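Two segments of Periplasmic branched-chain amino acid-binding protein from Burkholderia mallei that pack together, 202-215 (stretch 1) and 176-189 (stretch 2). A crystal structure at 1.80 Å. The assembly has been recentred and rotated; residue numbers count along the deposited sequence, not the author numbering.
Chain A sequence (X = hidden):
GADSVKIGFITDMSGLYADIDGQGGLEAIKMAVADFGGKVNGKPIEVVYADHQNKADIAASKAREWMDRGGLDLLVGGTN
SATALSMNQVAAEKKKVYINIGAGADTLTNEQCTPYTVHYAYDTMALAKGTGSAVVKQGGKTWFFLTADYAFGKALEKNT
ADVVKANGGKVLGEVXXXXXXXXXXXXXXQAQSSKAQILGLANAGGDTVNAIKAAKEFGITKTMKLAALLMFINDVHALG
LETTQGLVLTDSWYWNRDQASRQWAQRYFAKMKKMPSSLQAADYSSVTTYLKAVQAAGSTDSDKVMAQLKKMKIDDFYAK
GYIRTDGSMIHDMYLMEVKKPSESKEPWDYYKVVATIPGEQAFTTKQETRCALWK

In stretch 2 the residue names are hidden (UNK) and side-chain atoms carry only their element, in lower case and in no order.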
# COMPACT_ATOMS: atom_id res chain seq x y z
N ALA A 202 -0.77 11.21 8.72
CA ALA A 202 -1.59 10.74 7.60
C ALA A 202 -0.87 11.09 6.31
O ALA A 202 -1.32 11.92 5.51
CB ALA A 202 -3.02 11.38 7.66
N ASN A 203 0.27 10.45 6.12
CA ASN A 203 1.14 10.72 4.97
C ASN A 203 2.02 9.48 4.82
O ASN A 203 1.80 8.52 5.54
CB ASN A 203 1.93 12.02 5.15
CG ASN A 203 2.83 12.05 6.40
OD1 ASN A 203 3.24 11.03 6.94
ND2 ASN A 203 3.25 13.26 6.78
N ALA A 204 2.96 9.49 3.89
CA ALA A 204 3.69 8.25 3.55
C ALA A 204 5.07 8.56 3.00
O ALA A 204 5.38 9.69 2.61
CB ALA A 204 2.91 7.45 2.53
N GLY A 205 5.90 7.53 2.94
CA GLY A 205 7.17 7.62 2.26
C GLY A 205 8.06 8.74 2.75
O GLY A 205 8.24 8.95 3.95
N GLY A 206 8.63 9.49 1.80
CA GLY A 206 9.54 10.59 2.14
C GLY A 206 8.90 11.64 3.06
O GLY A 206 9.61 12.26 3.86
N ASP A 207 7.57 11.81 2.97
CA ASP A 207 6.86 12.76 3.86
C ASP A 207 6.89 12.26 5.30
O ASP A 207 7.13 13.02 6.23
CB ASP A 207 5.39 13.00 3.41
CG ASP A 207 5.26 14.04 2.28
OD1 ASP A 207 6.13 14.95 2.19
OD2 ASP A 207 4.27 13.94 1.47
N THR A 208 6.62 10.97 5.50
CA THR A 208 6.66 10.38 6.81
C THR A 208 8.09 10.50 7.39
O THR A 208 8.28 10.85 8.56
CB THR A 208 6.22 8.91 6.77
OG1 THR A 208 4.90 8.84 6.21
CG2 THR A 208 6.21 8.28 8.17
N VAL A 209 9.08 10.21 6.56
CA VAL A 209 10.46 10.26 7.00
C VAL A 209 10.83 11.66 7.41
O VAL A 209 11.35 11.89 8.53
CB VAL A 209 11.40 9.70 5.91
CG1 VAL A 209 12.89 10.09 6.19
CG2 VAL A 209 11.22 8.17 5.82
N ASN A 210 10.55 12.62 6.53
CA ASN A 210 10.90 14.02 6.79
C ASN A 210 10.14 14.60 7.98
O ASN A 210 10.73 15.37 8.75
CB ASN A 210 10.75 14.87 5.54
CG ASN A 210 11.83 14.58 4.51
OD1 ASN A 210 12.97 14.19 4.87
ND2 ASN A 210 11.51 14.78 3.24
N ALA A 211 8.88 14.21 8.15
CA ALA A 211 8.07 14.70 9.28
C ALA A 211 8.59 14.17 10.60
O ALA A 211 8.58 14.88 11.59
CB ALA A 211 6.58 14.33 9.10
N ILE A 212 8.99 12.91 10.63
CA ILE A 212 9.50 12.30 11.85
C ILE A 212 10.83 12.94 12.22
O ILE A 212 11.07 13.26 13.41
CB ILE A 212 9.61 10.78 11.73
CG1 ILE A 212 8.20 10.19 11.68
CG2 ILE A 212 10.37 10.17 12.95
CD1 ILE A 212 8.17 8.73 11.39
N LYS A 213 11.69 13.15 11.22
CA LYS A 213 12.97 13.81 11.44
C LYS A 213 12.77 15.18 12.05
O LYS A 213 13.39 15.51 13.08
CB LYS A 213 13.74 13.98 10.14
CG LYS A 213 14.47 12.74 9.71
CD LYS A 213 15.16 12.97 8.36
CE LYS A 213 15.82 11.69 7.85
NZ LYS A 213 16.66 11.93 6.60
N ALA A 214 11.91 15.96 11.40
CA ALA A 214 11.53 17.31 11.87
C ALA A 214 10.90 17.30 13.25
O ALA A 214 11.23 18.14 14.07
CB ALA A 214 10.59 17.98 10.87
N ALA A 215 9.99 16.37 13.53
CA ALA A 215 9.38 16.28 14.87
C ALA A 215 10.41 16.01 15.98
O ALA A 215 10.35 16.61 17.05
CB ALA A 215 8.29 15.23 14.89
N UNK A 176 -2.84 20.44 7.03
CA UNK A 176 -2.49 19.83 5.73
C UNK A 176 -1.13 20.29 5.30
O UNK A 176 -0.68 21.41 5.67
c UNK A 176 -5.33 18.78 4.14
c UNK A 176 -7.69 19.08 3.45
c UNK A 176 -4.85 19.93 4.92
n UNK A 176 -8.96 18.91 3.76
n UNK A 176 -7.36 19.60 2.27
n UNK A 176 -6.78 18.68 4.31
c UNK A 176 -3.44 20.28 4.65
N UNK A 177 -0.44 19.40 4.58
CA UNK A 177 0.81 19.75 3.97
C UNK A 177 0.78 19.27 2.53
O UNK A 177 0.13 18.29 2.24
n UNK A 177 2.11 15.48 5.06
c UNK A 177 2.00 19.16 4.72
c UNK A 177 2.68 15.67 3.89
n UNK A 177 2.71 16.98 3.64
c UNK A 177 2.10 17.65 4.68
c UNK A 177 1.72 16.70 5.57
N UNK A 178 1.50 19.96 1.64
CA UNK A 178 1.61 19.50 0.28
C UNK A 178 2.36 18.17 0.20
O UNK A 178 3.24 17.89 1.02
c UNK A 178 3.18 21.28 0.68
c UNK A 178 2.28 21.19 1.86
c UNK A 178 2.41 20.61 -0.42
N UNK A 179 2.02 17.37 -0.80
CA UNK A 179 2.75 16.13 -1.09
C UNK A 179 4.20 16.49 -1.31
O UNK A 179 4.52 17.45 -2.01
c UNK A 179 2.29 13.52 -4.06
c UNK A 179 2.15 15.42 -2.30
c UNK A 179 2.84 14.11 -2.73
c UNK A 179 2.72 13.11 -1.60
N UNK A 180 5.09 15.73 -0.67
CA UNK A 180 6.52 15.96 -0.76
C UNK A 180 6.93 17.36 -0.26
O UNK A 180 7.71 18.08 -0.94
c UNK A 180 6.99 15.72 -2.19
o UNK A 180 8.33 15.29 -2.20
N UNK A 181 6.40 17.75 0.89
CA UNK A 181 6.71 19.04 1.52
C UNK A 181 8.19 19.22 1.84
O UNK A 181 8.88 18.27 2.30
c UNK A 181 5.88 19.22 2.81
N UNK A 182 8.71 20.44 1.63
CA UNK A 182 10.13 20.66 1.87
C UNK A 182 10.38 21.24 3.25
O UNK A 182 11.53 21.41 3.63
o UNK A 182 10.17 22.85 0.94
c UNK A 182 10.72 21.57 0.80
N UNK A 183 9.33 21.55 3.99
CA UNK A 183 9.46 22.18 5.30
C UNK A 183 8.21 21.88 6.13
O UNK A 183 7.09 22.22 5.73
c UNK A 183 9.99 24.41 6.49
c UNK A 183 9.70 23.70 5.15
o UNK A 183 10.38 25.62 6.45
o UNK A 183 9.86 23.81 7.57
N UNK A 184 8.39 21.20 7.25
CA UNK A 184 7.28 20.80 8.11
C UNK A 184 7.14 21.65 9.39
O UNK A 184 6.26 21.35 10.21
c UNK A 184 7.11 18.37 7.47
c UNK A 184 7.75 16.96 5.62
c UNK A 184 5.48 17.01 6.33
c UNK A 184 8.08 17.88 6.62
c UNK A 184 5.80 17.94 7.31
c UNK A 184 7.46 19.35 8.54
c UNK A 184 6.45 16.54 5.48
N UNK A 185 8.00 22.65 9.58
CA UNK A 185 8.13 23.31 10.88
C UNK A 185 6.83 24.01 11.33
O UNK A 185 6.39 23.81 12.48
o UNK A 185 9.20 25.22 9.83
c UNK A 185 9.30 24.30 10.89
N UNK A 186 6.20 24.79 10.46
CA UNK A 186 4.97 25.49 10.86
C UNK A 186 3.81 24.53 11.15
O UNK A 186 3.06 24.70 12.12
o UNK A 186 4.10 25.94 8.64
c UNK A 186 4.57 26.55 9.83
N UNK A 187 3.71 23.46 10.36
CA UNK A 187 2.71 22.44 10.56
C UNK A 187 2.90 21.75 11.92
O UNK A 187 1.94 21.54 12.68
c UNK A 187 3.66 21.46 7.09
c UNK A 187 2.75 21.40 9.44
c UNK A 187 3.72 21.98 5.80
c UNK A 187 2.96 23.06 5.46
c UNK A 187 2.05 23.08 7.68
c UNK A 187 2.12 23.61 6.38
c UNK A 187 2.83 21.99 8.04
N UNK A 188 4.15 21.42 12.25
CA UNK A 188 4.43 20.73 13.50
C UNK A 188 4.15 21.64 14.71
O UNK A 188 3.60 21.19 15.70
c UNK A 188 5.86 20.17 13.51
c UNK A 188 6.16 18.93 12.66
c UNK A 188 7.67 18.73 12.55
c UNK A 188 5.51 17.66 13.16
N UNK A 189 4.45 22.92 14.60
CA UNK A 189 4.14 23.85 15.68
C UNK A 189 2.62 24.00 15.91
O UNK A 189 2.17 24.08 17.06
c UNK A 189 7.03 26.36 15.31
c UNK A 189 6.85 24.35 16.86
c UNK A 189 4.82 25.18 15.45
c UNK A 189 6.35 25.01 15.53
O HOH W 1 8.76 15.51 2.26

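Position 176 carries three carbons, a nitrogen, then a carbon bearing two more nitrogens, a guanidinium; no atom of it comes within 8 Å of stretch 1. It is Arg176.

Position 177 has one carbon leading to a five-membered ring of three carbons and two nitrogens, an imidazole, hence His177. Asn203 ND2 donates to His177 NE2 (3.0 Å, 168°), so NE2 acts as the acceptor, while His177 ND1 donates to the backbone O of position 178 at 2.8 Å. Asp207 OD2 lies at the ring edge, 3.4 Å from His177 CE1.

At 178 three carbons close a ring onto the backbone N, which defines Pro178; its CB points away from stretch 1.

Position 179 shows four carbons forked at the second, with chi1 near 180°. The branching fits Leu179, whose CD1 reaches to 3.5 Å from Asp207 OD2 although CB points sideways.

Position 180 holds one carbon and one oxygen, and phi is positive (60°). This is Ser180. Its CA-to-CB bond points away, and it is the backbone that engages: Ser180 N donates to Asp207 OD2 (2.9 Å, 161°).

A single carbon at 181 gives Ala181. Ala181 N makes a weak bond to Asp207 OD1 (3.1 Å, 129°), and water 1 donates to Ala181 O (2.8 Å) and to Asp207 OD1 (2.7 Å) while accepting from Asn210 ND2 (3.0 Å).

Position 182, one carbon and one oxygen with the CA-to-CB bond pointing away from stretch 1, is Ser182.

Position 183 has two carbons, the second bearing two oxygens, and none of them touches stretch 1. The carboxylate on so short a stem identifies Asp183. Its OD1 accepts from the backbone N of position 185, a capping bond ahead of the helix.

At 184 one carbon carries a six-carbon ring with no further atom, so the residue is Phe184. Ala211 CB sits 4.1 Å from the centroid of the Phe184 ring and 13° off its normal, a CH-pi contact over the face; Asn210 CB is 3.7 Å from Phe184 CE2.

Positions 185 and 186 each have one carbon and one oxygen, and neither side chain touches stretch 1; they are Ser185 and Ser186. Ser185 OG also donates to Asp183 OD1 (2.7 Å).

Position 187, one carbon and a six-carbon ring out of reach of stretch 1, is Phe187.

Positions 188 and 189 both have four carbons forked at the second: Leu188 and Leu189. The CA-to-CB bond of Leu188 points toward stretch 1, and its CD1 lies 3.5 Å from Ala214 CB; Leu189 is out of reach.

The contact, burying 444 Å² in total, has a polar and an apolar part. Early in the stretch 1 helix, the Asp207 carboxylate gathers the backbone amides of the 180-181 turn, with Asn203 and His177 bonded nearby. Farther along, Phe184 and Leu188, one helical turn apart, pack against Ala211, Ala214 and Ala215, where the helix axes approach to 10.3 Å and cross at -65°.

Stretch 2, residues 176-189: RHPLSASDFSSFLL
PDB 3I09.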